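Local coordinates for protein 5-formaminoimidazole-4-carboxamide-1-(Beta)-D-ribofuranosyl 5'-monophosphate synthetase (Thermococcus kodakarensis, PDB 2PBZ) that probably works as an ATP-dependent, carbon-nitrogen bond-forming ligase of purine (IMP) biosynthesis, using magnesium or manganese, and binds ATP, at residues 112-117 and 164-169; 178-183 and 302-307; 102-107 and 239-244; 55-60 and 76-81; 18-21 and 26-29. One frame throughout, in Å; residues are numbered along the deposited sequence.

Contact 1. Residues 112-117 and 164-169. With ATP (adenosine-5'-triphosphate), chain D.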
# COMPACT_ATOMS: atom_id res chain seq x y z
N PRO A 112 1.72 -27.23 4.89
CA PRO A 112 0.32 -27.48 5.25
C PRO A 112 -0.60 -26.93 4.17
O PRO A 112 -0.42 -25.80 3.75
CB PRO A 112 0.15 -26.72 6.57
CG PRO A 112 1.56 -26.70 7.15
CD PRO A 112 2.38 -26.39 5.91
N ARG A 113 -1.57 -27.72 3.73
CA ARG A 113 -2.48 -27.22 2.72
C ARG A 113 -3.92 -27.22 3.22
O ARG A 113 -4.25 -27.90 4.19
CB ARG A 113 -2.33 -28.03 1.43
CG ARG A 113 -3.09 -29.35 1.37
CD ARG A 113 -2.60 -30.21 0.19
NE ARG A 113 -1.81 -31.36 0.64
CZ ARG A 113 -0.71 -31.27 1.40
NH1 ARG A 113 -0.26 -30.07 1.78
NH2 ARG A 113 -0.07 -32.37 1.79
N VAL A 114 -4.78 -26.44 2.59
CA VAL A 114 -6.18 -26.43 3.00
C VAL A 114 -6.69 -27.82 2.71
O VAL A 114 -6.36 -28.41 1.67
CB VAL A 114 -7.02 -25.43 2.21
CG1 VAL A 114 -6.57 -24.03 2.54
CG2 VAL A 114 -6.87 -25.69 0.71
N GLU A 115 -7.49 -28.36 3.62
CA GLU A 115 -8.05 -29.70 3.47
C GLU A 115 -9.11 -29.73 2.37
O GLU A 115 -9.86 -28.77 2.17
CB GLU A 115 -8.65 -30.18 4.80
CG GLU A 115 -9.94 -29.44 5.20
CD GLU A 115 -10.60 -29.99 6.47
OE1 GLU A 115 -10.55 -31.24 6.68
OE2 GLU A 115 -11.18 -29.19 7.24
N VAL A 116 -9.16 -30.86 1.66
CA VAL A 116 -10.14 -31.08 0.59
C VAL A 116 -11.39 -31.69 1.20
O VAL A 116 -11.33 -32.45 2.17
CB VAL A 116 -9.57 -32.03 -0.49
CG1 VAL A 116 -10.51 -32.10 -1.68
CG2 VAL A 116 -8.18 -31.55 -0.92
N VAL A 117 -12.55 -31.36 0.64
CA VAL A 117 -13.79 -31.87 1.18
C VAL A 117 -14.69 -32.49 0.13
O VAL A 117 -15.08 -31.83 -0.83
CB VAL A 117 -14.59 -30.77 1.88
CG1 VAL A 117 -15.88 -31.35 2.43
CG2 VAL A 117 -13.74 -30.13 2.97
N ARG A 164 -12.49 -26.42 2.62
CA ARG A 164 -13.04 -25.88 3.86
C ARG A 164 -12.97 -24.36 3.72
O ARG A 164 -11.95 -23.83 3.29
CB ARG A 164 -12.18 -26.34 5.04
CG ARG A 164 -12.73 -26.01 6.43
CD ARG A 164 -13.94 -26.88 6.75
NE ARG A 164 -14.34 -26.79 8.16
CZ ARG A 164 -14.83 -25.70 8.75
NH1 ARG A 164 -15.00 -24.58 8.05
NH2 ARG A 164 -15.15 -25.73 10.05
N PHE A 165 -14.05 -23.67 4.06
CA PHE A 165 -14.04 -22.22 3.97
C PHE A 165 -13.18 -21.65 5.09
O PHE A 165 -13.35 -22.02 6.26
CB PHE A 165 -15.44 -21.66 4.12
CG PHE A 165 -15.51 -20.16 3.95
CD1 PHE A 165 -15.76 -19.61 2.69
CD2 PHE A 165 -15.34 -19.31 5.04
CE1 PHE A 165 -15.85 -18.22 2.51
CE2 PHE A 165 -15.43 -17.92 4.87
CZ PHE A 165 -15.68 -17.38 3.60
N ILE A 166 -12.26 -20.75 4.74
CA ILE A 166 -11.40 -20.16 5.75
C ILE A 166 -11.41 -18.64 5.64
O ILE A 166 -11.02 -18.09 4.61
CB ILE A 166 -9.94 -20.64 5.61
CG1 ILE A 166 -9.88 -22.17 5.74
CG2 ILE A 166 -9.08 -20.00 6.68
CD1 ILE A 166 -8.53 -22.76 5.36
N PRO A 167 -11.88 -17.94 6.69
CA PRO A 167 -11.90 -16.48 6.62
C PRO A 167 -10.63 -15.96 7.26
O PRO A 167 -10.20 -16.49 8.28
CB PRO A 167 -13.14 -16.10 7.44
CG PRO A 167 -13.86 -17.47 7.70
CD PRO A 167 -12.70 -18.41 7.81
N GLY A 168 -9.98 -14.96 6.67
CA GLY A 168 -8.79 -14.47 7.33
C GLY A 168 -7.57 -14.19 6.49
O GLY A 168 -6.69 -15.03 6.36
N VAL A 169 -7.51 -12.98 5.95
CA VAL A 169 -6.41 -12.53 5.13
C VAL A 169 -5.67 -13.58 4.31
O VAL A 169 -5.13 -14.58 4.82
CB VAL A 169 -5.37 -11.74 5.97
CG1 VAL A 169 -4.70 -12.64 6.97
CG2 VAL A 169 -4.35 -11.11 5.04
PG ATP D . -6.80 -19.13 -10.78
O1G ATP D . -6.40 -20.57 -10.46
O2G ATP D . -7.77 -19.14 -12.13
O3G ATP D . -5.47 -18.22 -11.07
PB ATP D . -6.69 -18.47 -8.16
O1B ATP D . -6.30 -19.85 -7.80
O2B ATP D . -5.37 -17.56 -8.41
O3B ATP D . -7.61 -18.49 -9.51
PA ATP D . -7.01 -17.62 -5.50
O1A ATP D . -5.78 -16.79 -5.48
O2A ATP D . -6.72 -19.06 -4.85
O3A ATP D . -7.63 -17.80 -7.03
O5' ATP D . -8.23 -16.88 -4.76
C5' ATP D . -7.90 -16.52 -3.45
C4' ATP D . -9.15 -15.80 -2.95
O4' ATP D . -10.33 -16.67 -2.96
C3' ATP D . -8.97 -15.25 -1.53
O3' ATP D . -9.10 -13.86 -1.56
C2' ATP D . -10.05 -15.90 -0.68
O2' ATP D . -10.93 -14.89 -0.15
C1' ATP D . -10.79 -16.89 -1.60
N9 ATP D . -10.47 -18.25 -1.13
C8 ATP D . -9.56 -19.14 -1.67
N7 ATP D . -9.55 -20.24 -0.99
C5 ATP D . -10.43 -20.14 0.03
C6 ATP D . -10.87 -21.01 1.09
N6 ATP D . -10.31 -22.29 1.21
N1 ATP D . -11.82 -20.55 1.97
C2 ATP D . -12.37 -19.33 1.86
N3 ATP D . -11.99 -18.49 0.88
C4 ATP D . -11.05 -18.86 -0.05

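Contact 2. Residues 178-183 and 302-307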
# COMPACT_ATOMS: atom_id res chain seq x y z
N SER A 178 17.91 -17.90 -6.57
CA SER A 178 18.87 -17.57 -7.61
C SER A 178 20.03 -18.52 -7.67
O SER A 178 20.70 -18.76 -6.67
CB SER A 178 19.40 -16.16 -7.40
OG SER A 178 20.30 -16.13 -6.32
N PRO A 179 20.28 -19.11 -8.85
CA PRO A 179 21.41 -20.04 -8.99
C PRO A 179 22.70 -19.24 -8.95
O PRO A 179 23.65 -19.61 -8.28
CB PRO A 179 21.16 -20.68 -10.35
CG PRO A 179 19.67 -20.71 -10.42
CD PRO A 179 19.29 -19.33 -9.93
N ILE A 180 22.72 -18.12 -9.65
CA ILE A 180 23.91 -17.28 -9.67
C ILE A 180 24.41 -16.93 -8.28
O ILE A 180 25.62 -16.73 -8.10
CB ILE A 180 23.67 -15.97 -10.41
CG1 ILE A 180 23.12 -16.26 -11.80
CG2 ILE A 180 24.96 -15.19 -10.51
CD1 ILE A 180 24.02 -17.15 -12.62
N LEU A 181 23.50 -16.84 -7.31
CA LEU A 181 23.86 -16.49 -5.94
C LEU A 181 23.62 -17.66 -4.98
O LEU A 181 24.03 -17.64 -3.82
CB LEU A 181 23.08 -15.26 -5.47
CG LEU A 181 23.17 -14.01 -6.35
CD1 LEU A 181 22.32 -12.90 -5.78
CD2 LEU A 181 24.61 -13.57 -6.44
N GLU A 182 22.95 -18.69 -5.49
CA GLU A 182 22.66 -19.88 -4.71
C GLU A 182 21.97 -19.54 -3.40
O GLU A 182 22.37 -20.02 -2.33
CB GLU A 182 23.95 -20.65 -4.42
CG GLU A 182 24.70 -21.10 -5.67
CD GLU A 182 25.78 -22.15 -5.38
OE1 GLU A 182 25.41 -23.31 -5.02
OE2 GLU A 182 26.99 -21.82 -5.51
N ARG A 183 20.93 -18.71 -3.48
CA ARG A 183 20.18 -18.35 -2.29
C ARG A 183 18.72 -18.11 -2.60
O ARG A 183 18.36 -17.79 -3.73
CB ARG A 183 20.77 -17.10 -1.62
CG ARG A 183 20.51 -15.82 -2.37
CD ARG A 183 21.08 -14.60 -1.64
NE ARG A 183 20.96 -13.40 -2.47
CZ ARG A 183 21.53 -12.23 -2.19
NH1 ARG A 183 22.26 -12.08 -1.09
NH2 ARG A 183 21.35 -11.21 -3.01
N GLU A 302 25.31 -13.13 -17.42
CA GLU A 302 26.06 -12.67 -18.58
C GLU A 302 27.51 -12.39 -18.23
O GLU A 302 28.44 -12.92 -18.86
CB GLU A 302 25.46 -11.37 -19.10
CG GLU A 302 24.04 -11.49 -19.56
CD GLU A 302 23.94 -12.24 -20.87
OE1 GLU A 302 24.49 -13.37 -20.95
OE2 GLU A 302 23.32 -11.68 -21.81
N GLU A 303 27.69 -11.55 -17.22
CA GLU A 303 29.00 -11.14 -16.79
C GLU A 303 29.84 -12.28 -16.25
O GLU A 303 31.03 -12.09 -15.98
CB GLU A 303 28.87 -10.04 -15.74
CG GLU A 303 27.90 -8.95 -16.15
CD GLU A 303 27.61 -7.98 -15.02
OE1 GLU A 303 27.22 -8.45 -13.91
OE2 GLU A 303 27.75 -6.76 -15.24
N GLU A 304 29.26 -13.47 -16.12
CA GLU A 304 30.01 -14.61 -15.58
C GLU A 304 29.93 -15.85 -16.46
O GLU A 304 30.26 -16.97 -16.04
CB GLU A 304 29.51 -14.91 -14.17
CG GLU A 304 29.68 -13.73 -13.22
CD GLU A 304 28.69 -13.73 -12.07
OE1 GLU A 304 28.65 -14.74 -11.32
OE2 GLU A 304 27.97 -12.72 -11.92
N ASP A 305 29.50 -15.65 -17.70
CA ASP A 305 29.40 -16.74 -18.65
C ASP A 305 28.51 -17.87 -18.13
O ASP A 305 28.48 -18.95 -18.72
CB ASP A 305 30.80 -17.29 -18.97
CG ASP A 305 30.86 -18.04 -20.30
OD1 ASP A 305 31.91 -18.64 -20.60
OD2 ASP A 305 29.86 -18.02 -21.04
N ARG A 306 27.79 -17.62 -17.03
CA ARG A 306 26.88 -18.63 -16.51
C ARG A 306 25.81 -18.63 -17.59
O ARG A 306 25.99 -19.20 -18.66
CB ARG A 306 26.27 -18.19 -15.18
CG ARG A 306 26.55 -19.12 -14.00
CD ARG A 306 27.91 -18.85 -13.36
NE ARG A 306 27.81 -18.32 -12.00
CZ ARG A 306 27.17 -18.93 -10.99
NH1 ARG A 306 26.58 -20.11 -11.18
NH2 ARG A 306 27.13 -18.36 -9.80
N LEU A 307 24.69 -17.96 -17.33
CA LEU A 307 23.61 -17.83 -18.30
C LEU A 307 23.01 -19.13 -18.81
O LEU A 307 22.00 -19.13 -19.52
CB LEU A 307 24.08 -16.97 -19.49
CG LEU A 307 23.04 -16.32 -20.43
CD1 LEU A 307 22.69 -17.25 -21.56
CD2 LEU A 307 21.78 -15.93 -19.63

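Contact 3. Residues 102-107 and 239-244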
# COMPACT_ATOMS: atom_id res chain seq x y z
N GLN A 102 0.14 -29.42 -8.04
CA GLN A 102 0.18 -28.49 -6.92
C GLN A 102 0.29 -29.25 -5.61
O GLN A 102 1.13 -28.93 -4.77
CB GLN A 102 -1.08 -27.61 -6.93
CG GLN A 102 -0.77 -26.14 -7.10
CD GLN A 102 -2.01 -25.27 -7.00
OE1 GLN A 102 -2.84 -25.43 -6.10
NE2 GLN A 102 -2.13 -24.32 -7.93
N ASP A 103 -0.54 -30.27 -5.43
CA ASP A 103 -0.53 -31.08 -4.22
C ASP A 103 0.78 -31.82 -4.06
O ASP A 103 1.43 -31.73 -3.02
CB ASP A 103 -1.66 -32.11 -4.26
CG ASP A 103 -3.02 -31.47 -4.25
OD1 ASP A 103 -3.89 -31.95 -5.00
OD2 ASP A 103 -3.22 -30.49 -3.49
N LYS A 104 1.16 -32.55 -5.11
CA LYS A 104 2.38 -33.33 -5.11
C LYS A 104 3.54 -32.52 -4.55
O LYS A 104 4.21 -32.93 -3.61
CB LYS A 104 2.69 -33.80 -6.52
CG LYS A 104 3.89 -34.72 -6.64
CD LYS A 104 4.05 -35.25 -8.08
CE LYS A 104 2.83 -36.08 -8.53
NZ LYS A 104 2.98 -36.72 -9.88
N ALA A 105 3.74 -31.33 -5.10
CA ALA A 105 4.83 -30.46 -4.65
C ALA A 105 4.65 -29.98 -3.20
O ALA A 105 5.58 -30.07 -2.40
CB ALA A 105 4.94 -29.25 -5.58
N LEU A 106 3.47 -29.45 -2.89
CA LEU A 106 3.19 -28.96 -1.54
C LEU A 106 3.33 -30.08 -0.50
O LEU A 106 3.87 -29.86 0.59
CB LEU A 106 1.80 -28.32 -1.50
CG LEU A 106 1.66 -26.93 -2.16
CD1 LEU A 106 0.21 -26.57 -2.28
CD2 LEU A 106 2.41 -25.88 -1.35
N GLU A 107 2.87 -31.28 -0.84
CA GLU A 107 2.98 -32.40 0.07
C GLU A 107 4.47 -32.74 0.19
O GLU A 107 4.99 -32.90 1.29
CB GLU A 107 2.20 -33.60 -0.45
CG GLU A 107 0.76 -33.26 -0.82
CD GLU A 107 -0.09 -34.48 -1.10
OE1 GLU A 107 0.29 -35.29 -1.99
OE2 GLU A 107 -1.14 -34.64 -0.44
N ARG A 239 13.64 -29.36 -6.81
CA ARG A 239 14.94 -29.68 -7.40
C ARG A 239 14.95 -31.19 -7.74
O ARG A 239 15.73 -31.65 -8.57
CB ARG A 239 16.06 -29.33 -6.41
CG ARG A 239 17.42 -29.15 -7.05
CD ARG A 239 18.50 -28.95 -6.00
NE ARG A 239 18.35 -27.72 -5.22
CZ ARG A 239 18.75 -26.52 -5.62
NH1 ARG A 239 19.32 -26.36 -6.81
NH2 ARG A 239 18.63 -25.47 -4.81
N GLU A 240 14.06 -31.95 -7.08
CA GLU A 240 13.91 -33.39 -7.29
C GLU A 240 12.79 -33.66 -8.27
O GLU A 240 13.02 -34.18 -9.36
CB GLU A 240 13.56 -34.08 -5.98
CG GLU A 240 14.69 -34.16 -5.00
CD GLU A 240 15.80 -35.06 -5.51
OE1 GLU A 240 15.54 -36.28 -5.71
OE2 GLU A 240 16.92 -34.54 -5.71
N LEU A 241 11.59 -33.30 -7.85
CA LEU A 241 10.38 -33.50 -8.64
C LEU A 241 10.44 -33.00 -10.09
O LEU A 241 9.72 -33.50 -10.96
CB LEU A 241 9.21 -32.83 -7.91
CG LEU A 241 8.20 -33.72 -7.18
CD1 LEU A 241 8.91 -34.91 -6.51
CD2 LEU A 241 7.45 -32.89 -6.15
N GLU A 242 11.29 -32.00 -10.35
CA GLU A 242 11.43 -31.47 -11.70
C GLU A 242 12.88 -31.03 -11.89
O GLU A 242 13.20 -29.84 -11.82
CB GLU A 242 10.48 -30.29 -11.92
CG GLU A 242 10.33 -29.90 -13.37
CD GLU A 242 9.76 -31.01 -14.25
OE1 GLU A 242 8.56 -31.35 -14.12
OE2 GLU A 242 10.52 -31.54 -15.10
N PRO A 243 13.76 -32.01 -12.17
CA PRO A 243 15.20 -31.87 -12.38
C PRO A 243 15.88 -30.58 -11.90
O PRO A 243 16.33 -30.54 -10.76
CB PRO A 243 15.33 -32.16 -13.87
CG PRO A 243 14.47 -33.41 -13.95
CD PRO A 243 13.29 -33.16 -12.96
N PRO A 244 15.94 -29.50 -12.73
CA PRO A 244 16.63 -28.36 -12.10
C PRO A 244 15.79 -27.68 -11.00
O PRO A 244 16.33 -27.18 -10.02
CB PRO A 244 16.94 -27.47 -13.29
CG PRO A 244 15.76 -27.70 -14.19
CD PRO A 244 15.50 -29.19 -14.10

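Contact 4. Residues 55-60 and 76-81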
# COMPACT_ATOMS: atom_id res chain seq x y z
N THR A 55 1.33 -16.74 -30.53
CA THR A 55 1.97 -18.01 -30.84
C THR A 55 3.31 -17.88 -31.56
O THR A 55 3.91 -18.89 -31.93
CB THR A 55 1.02 -18.88 -31.67
OG1 THR A 55 0.77 -18.24 -32.92
CG2 THR A 55 -0.31 -19.05 -30.95
N SER A 56 3.81 -16.67 -31.75
CA SER A 56 5.09 -16.47 -32.43
C SER A 56 6.27 -16.75 -31.50
O SER A 56 7.28 -16.06 -31.57
CB SER A 56 5.17 -15.04 -32.96
OG SER A 56 3.89 -14.57 -33.32
N ILE A 57 6.13 -17.75 -30.64
CA ILE A 57 7.19 -18.14 -29.69
C ILE A 57 8.42 -18.82 -30.31
O ILE A 57 8.88 -19.88 -29.84
CB ILE A 57 6.65 -19.08 -28.60
CG1 ILE A 57 5.90 -20.27 -29.23
CG2 ILE A 57 5.78 -18.28 -27.63
CD1 ILE A 57 5.49 -21.33 -28.22
N LEU A 58 8.92 -18.21 -31.39
CA LEU A 58 10.11 -18.69 -32.06
C LEU A 58 11.10 -17.57 -31.79
O LEU A 58 12.20 -17.55 -32.34
CB LEU A 58 9.85 -18.84 -33.56
CG LEU A 58 8.72 -19.81 -33.91
CD1 LEU A 58 8.22 -19.54 -35.31
CD2 LEU A 58 9.21 -21.25 -33.76
N ASN A 59 10.70 -16.66 -30.93
CA ASN A 59 11.53 -15.51 -30.56
C ASN A 59 12.95 -15.96 -30.31
O ASN A 59 13.25 -16.52 -29.28
CB ASN A 59 10.97 -14.83 -29.31
CG ASN A 59 11.78 -13.61 -28.92
OD1 ASN A 59 12.76 -13.72 -28.19
ND2 ASN A 59 11.39 -12.44 -29.42
N ASP A 60 13.83 -15.71 -31.26
CA ASP A 60 15.21 -16.12 -31.09
C ASP A 60 15.90 -15.10 -30.23
O ASP A 60 15.32 -14.60 -29.26
CB ASP A 60 15.93 -16.19 -32.44
CG ASP A 60 15.50 -17.39 -33.28
OD1 ASP A 60 15.81 -17.38 -34.50
OD2 ASP A 60 14.86 -18.33 -32.73
N ILE A 76 0.56 -25.62 -22.77
CA ILE A 76 1.72 -26.05 -21.99
C ILE A 76 2.68 -26.84 -22.89
O ILE A 76 3.91 -26.79 -22.71
CB ILE A 76 1.27 -26.94 -20.82
CG1 ILE A 76 0.11 -26.26 -20.10
CG2 ILE A 76 2.43 -27.18 -19.88
CD1 ILE A 76 -0.41 -27.03 -18.88
N GLU A 77 2.10 -27.58 -23.84
CA GLU A 77 2.84 -28.39 -24.80
C GLU A 77 3.77 -27.54 -25.64
O GLU A 77 4.99 -27.78 -25.71
CB GLU A 77 1.88 -29.10 -25.77
CG GLU A 77 0.94 -30.14 -25.18
CD GLU A 77 0.00 -29.58 -24.13
OE1 GLU A 77 -0.55 -28.47 -24.35
OE2 GLU A 77 -0.19 -30.27 -23.11
N ALA A 78 3.17 -26.55 -26.30
CA ALA A 78 3.90 -25.65 -27.17
C ALA A 78 5.10 -25.02 -26.48
O ALA A 78 6.19 -24.95 -27.05
CB ALA A 78 2.95 -24.56 -27.69
N ILE A 79 4.90 -24.59 -25.24
CA ILE A 79 5.95 -23.93 -24.46
C ILE A 79 7.11 -24.86 -24.11
O ILE A 79 8.28 -24.49 -24.25
CB ILE A 79 5.36 -23.34 -23.16
CG1 ILE A 79 4.35 -22.24 -23.53
CG2 ILE A 79 6.47 -22.78 -22.29
CD1 ILE A 79 3.41 -21.88 -22.42
N GLU A 80 6.79 -26.07 -23.64
CA GLU A 80 7.83 -27.02 -23.28
C GLU A 80 8.63 -27.45 -24.49
O GLU A 80 9.80 -27.83 -24.36
CB GLU A 80 7.24 -28.23 -22.57
CG GLU A 80 7.03 -28.00 -21.08
CD GLU A 80 6.10 -29.03 -20.45
OE1 GLU A 80 6.52 -30.20 -20.32
OE2 GLU A 80 4.94 -28.68 -20.11
N LYS A 81 8.02 -27.38 -25.67
CA LYS A 81 8.71 -27.76 -26.90
C LYS A 81 9.06 -26.52 -27.72
O LYS A 81 9.52 -26.63 -28.87
CB LYS A 81 7.85 -28.70 -27.74
CG LYS A 81 6.68 -28.02 -28.40
CD LYS A 81 5.74 -29.00 -29.06
CE LYS A 81 4.49 -28.28 -29.58
NZ LYS A 81 3.37 -29.23 -29.87

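Contact 5. Residues 18-21 and 26-29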
# COMPACT_ATOMS: atom_id res chain seq x y z
N LEU A 18 10.37 -2.85 -17.61
CA LEU A 18 11.00 -1.74 -16.92
C LEU A 18 12.25 -2.24 -16.21
O LEU A 18 13.28 -1.58 -16.23
CB LEU A 18 10.02 -1.11 -15.92
CG LEU A 18 10.53 -0.03 -14.95
CD1 LEU A 18 11.22 1.09 -15.72
CD2 LEU A 18 9.38 0.52 -14.14
N GLY A 19 12.15 -3.40 -15.59
CA GLY A 19 13.29 -3.96 -14.88
C GLY A 19 14.42 -4.34 -15.82
O GLY A 19 15.58 -4.25 -15.47
N ALA A 20 14.08 -4.77 -17.03
CA ALA A 20 15.08 -5.14 -18.00
C ALA A 20 15.78 -3.90 -18.54
O ALA A 20 17.01 -3.84 -18.60
CB ALA A 20 14.43 -5.91 -19.14
N LYS A 21 15.00 -2.89 -18.92
CA LYS A 21 15.56 -1.66 -19.44
C LYS A 21 16.37 -1.00 -18.33
O LYS A 21 17.26 -0.20 -18.59
CB LYS A 21 14.43 -0.73 -19.91
CG LYS A 21 14.87 0.71 -20.23
CD LYS A 21 13.73 1.74 -19.92
CE LYS A 21 14.25 3.19 -19.77
NZ LYS A 21 13.18 4.15 -19.31
N LYS A 26 17.94 -4.80 -23.66
CA LYS A 26 17.11 -4.25 -24.72
C LYS A 26 15.74 -4.86 -24.52
O LYS A 26 15.63 -5.96 -23.99
CB LYS A 26 17.68 -4.61 -26.09
CG LYS A 26 17.78 -3.43 -27.04
CD LYS A 26 18.67 -2.36 -26.44
CE LYS A 26 18.71 -1.10 -27.31
NZ LYS A 26 19.49 0.01 -26.65
N THR A 27 14.71 -4.17 -24.99
CA THR A 27 13.33 -4.61 -24.80
C THR A 27 12.50 -4.91 -26.05
O THR A 27 12.54 -4.16 -27.03
CB THR A 27 12.59 -3.53 -23.96
OG1 THR A 27 13.03 -3.62 -22.60
CG2 THR A 27 11.10 -3.69 -24.04
N ARG A 28 11.75 -6.01 -26.00
CA ARG A 28 10.85 -6.41 -27.07
C ARG A 28 9.53 -6.92 -26.51
O ARG A 28 9.50 -7.87 -25.74
CB ARG A 28 11.43 -7.51 -27.94
CG ARG A 28 10.40 -8.14 -28.88
CD ARG A 28 11.00 -9.25 -29.69
NE ARG A 28 12.09 -8.77 -30.54
CZ ARG A 28 13.08 -9.54 -30.98
NH1 ARG A 28 13.11 -10.83 -30.64
NH2 ARG A 28 14.04 -9.03 -31.74
N LEU A 29 8.43 -6.30 -26.93
CA LEU A 29 7.12 -6.69 -26.45
C LEU A 29 6.20 -7.17 -27.57
O LEU A 29 6.09 -6.51 -28.59
CB LEU A 29 6.46 -5.50 -25.75
CG LEU A 29 5.09 -5.74 -25.13
CD1 LEU A 29 5.25 -6.65 -23.92
CD2 LEU A 29 4.45 -4.43 -24.73

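Contact 1. Residues 112-117 and 164-169
Ile-166 and Arg-164, which touch Val-114 and Glu-115 across this contact, hold the adenine of ATP through their backbones. Ile-166 N donates to ATP N1 (2.8 Å, 161° at the hydrogen), and ATP N6 donates to Arg-164 O (3.1 Å); segment 164-169 thus reads the N1/N6 edge, consistent with an ATP-grasp-related pocket. Phe-165 swings CG anti to its backbone N (chi1 -176°), and its ring turns one face toward ATP C2, 3.5 Å above the plane near the rim. With an alanine here, the C2 edge of the adenine would probably lose its aromatic cover. Beyond the N6 edge, Val-114 CG1 meets Ile-166 CD1 at 3.7 Å, branched side chains suiting a buried wall. Farther out, Glu-115 OE2 rests 3.6 Å from Arg-164 CG; Glu-115 OE2 and Arg-164 NE stay 4.1 Å apart, attracting weakly, beyond a salt bridge. Backbone hydrogen bonds tie Val-117 to Val-162 of strand 161-164, and Pro-112 and Val-114 to Ala-262 of strand 261-266, setting loop 112-117 between two antiparallel sheets.

Contact 2. Residues 178-183 and 302-307
Ile-180 and Arg-306 bring their CA atoms to 7.6 Å, where the tight hairpin loop 178-183, which contains a G1 beta bulge (Glu-182 and Arg-183 opposite Ser-178), meets the chain just beyond a type I turn from Glu-302 to Asp-305. The two side chains run in opposite senses, each passing alongside the other. Methyl CD1 of Ile-180 rests against the aliphatic start of the arginine, 3.5 Å from Arg-306 CG. Bends at chi2 (83°) and chi3 (114°) then fold the arginine back, so that the same methyl lies 3.9 Å above the centre of its guanidinium plane. NH2 of Arg-306 also comes to 2.8 Å from Ile-180 O, but at an angle too poor for a hydrogen bond. The other branch of the isoleucine, CG2, touches OE1 of Glu-304 at 3.8 Å, and that carboxylate makes a long salt bridge with Arg-306 NE. The firmer ionic partner of the arginine is Glu-309, which takes NH1. An alanine in place of Arg-306 would probably strip one side of Ile-180 of its cover and leave Glu-309 without its salt-bridge mate. Arginine suits the place because its flat cation can cover a hydrocarbon while its nitrogens stay with acids; the contact between hairpin and C-terminal tail therefore rests on apolar packing, with the arginine's charge probably offset by Glu-309 and, more weakly, Glu-304, neither of them on the hairpin.

Contact 3. Residues 102-107 and 239-244
Leu-241 reaches from the last turn of helix 224-241 toward Lys-104 and Ala-105 on helix 99-109. Its CB stands well back, 6.0 Å from Ala-105 CA. At CG the side chain has drawn closer, 4.5 Å from CG of Lys-104. There it forks: CD1 turns aside and stays 5.0 Å from Lys-104 CG, whereas CD2 carries the touch. This methyl sits 3.9 Å from Ala-105 CA and 4.0 Å from Lys-104 CG, with the methyl CB of Ala-105 a little farther off at 4.5 Å. It therefore lodges against the helix backbone itself, on a patch bounded by an alanine and the first methylenes of a lysine. Each residue type suits its place. Alanine has no bulk to hold the leucine away, and the same small side chain packs on Phe-234 and Met-238 of the leucine's own helix. Lys-104, its CG anti to the backbone N (chi1 -175°), offers hydrocarbon at its base and carries its ammonium group onward at this exposed edge. Trp-95 also packs on Leu-241. On another side of helix 99-109, Leu-106 packs on Ala-262 and Ile-265 of strand 261-266. This is apolar packing between helices, completed by the methylenes of a lysine: a leucine at one helix end against a small residue on the other helix, joining the Rossmann-like amino-terminal region to the ATP-grasp-related one.

Contact 4. Residues 55-60 and 76-81
The flat group here is the peptide unit linking Ala-78 to Ile-79, and methyl CD1 of Ile-57 sits above its plane. CD1 lies 3.9 Å from Ala-78 O and 4.1 Å from Ala-78 C, with Ile-79 N more distant at 4.5 Å. Beside the peptide, CB of Ala-78 also approaches CD1, at 4.1 Å. The isoleucine reaches this spot because CG1 lies between the backbone N and the carbonyl carbon (chi1 52°) and the chain then runs out straight, with chi2 near 173°. Ile-57 is the centre of an inverse gamma turn, and its side chain points toward the helix. A long apolar side chain suits this job, since its extended chain carries the terminal methyl across the gap, while alanine opposite keeps the helix surface low enough for the peptide to be reached. The contact is thin and purely van der Waals. Ile-57 leans on Leu-74 as well, and Ile-79 turns to Phe-70 and Phe-86, so the loop after strand 47-50 packs against helix 76-80 close to helix 70-73.

Contact 5. Residues 18-21 and 26-29
Thr-27 sets its side chain against Ala-20 and Lys-21, and this is the closer, buried part of the contact, though the touch is light. Thr-27 OG1 is 4.2 Å from Lys-21 CB, and Thr-27 OG1 is 4.4 Å from Ala-20 CB. The hydroxyl faces the helix because it stands anti to its own carbonyl carbon (chi1 -74°). Threonine suits a strand through its branched CB, and alanine suits the buried helix face because a bare methyl lets the two elements lie near each other. The solvent side is different. Past CB, Lys-21 leads away from the strand with CG anti to its backbone N, and Lys-26 points its side chain away from the helix, as befits long cationic residues at a surface. Deeper in, Thr-27 also packs on Leu-17, and its N donates to Asp-46 OD2. Helix 13-22 is the crossover of a beta-alpha-beta unit; it lies over a parallel sheet in which strand 27-31 runs between strands 5-8 and 47-50, as in Rossmann-like domains.

Contact 1 alone borders the bound ATP; the other four lie away from the annotated sites. Contact 3 is its closest neighbour, with centres 21 Å apart and a direct touch in which Arg-113 NH2 and Glu-107 OE2 form a long, weak ion pair at 3.4 Å. Both contacts join parts of the two family regions. Contacts 4 and 5 belong to the amino-terminal, Rossmann-like region, their centres 20 Å apart, with Asn-59 and Arg-28 adjoining. Contact 2 lies on the far side of the chain's centre from contact 1, about 38 Å between centres, yet its nearest atoms come within about 7 Å of contact 3 and about 9 Å of contact 5.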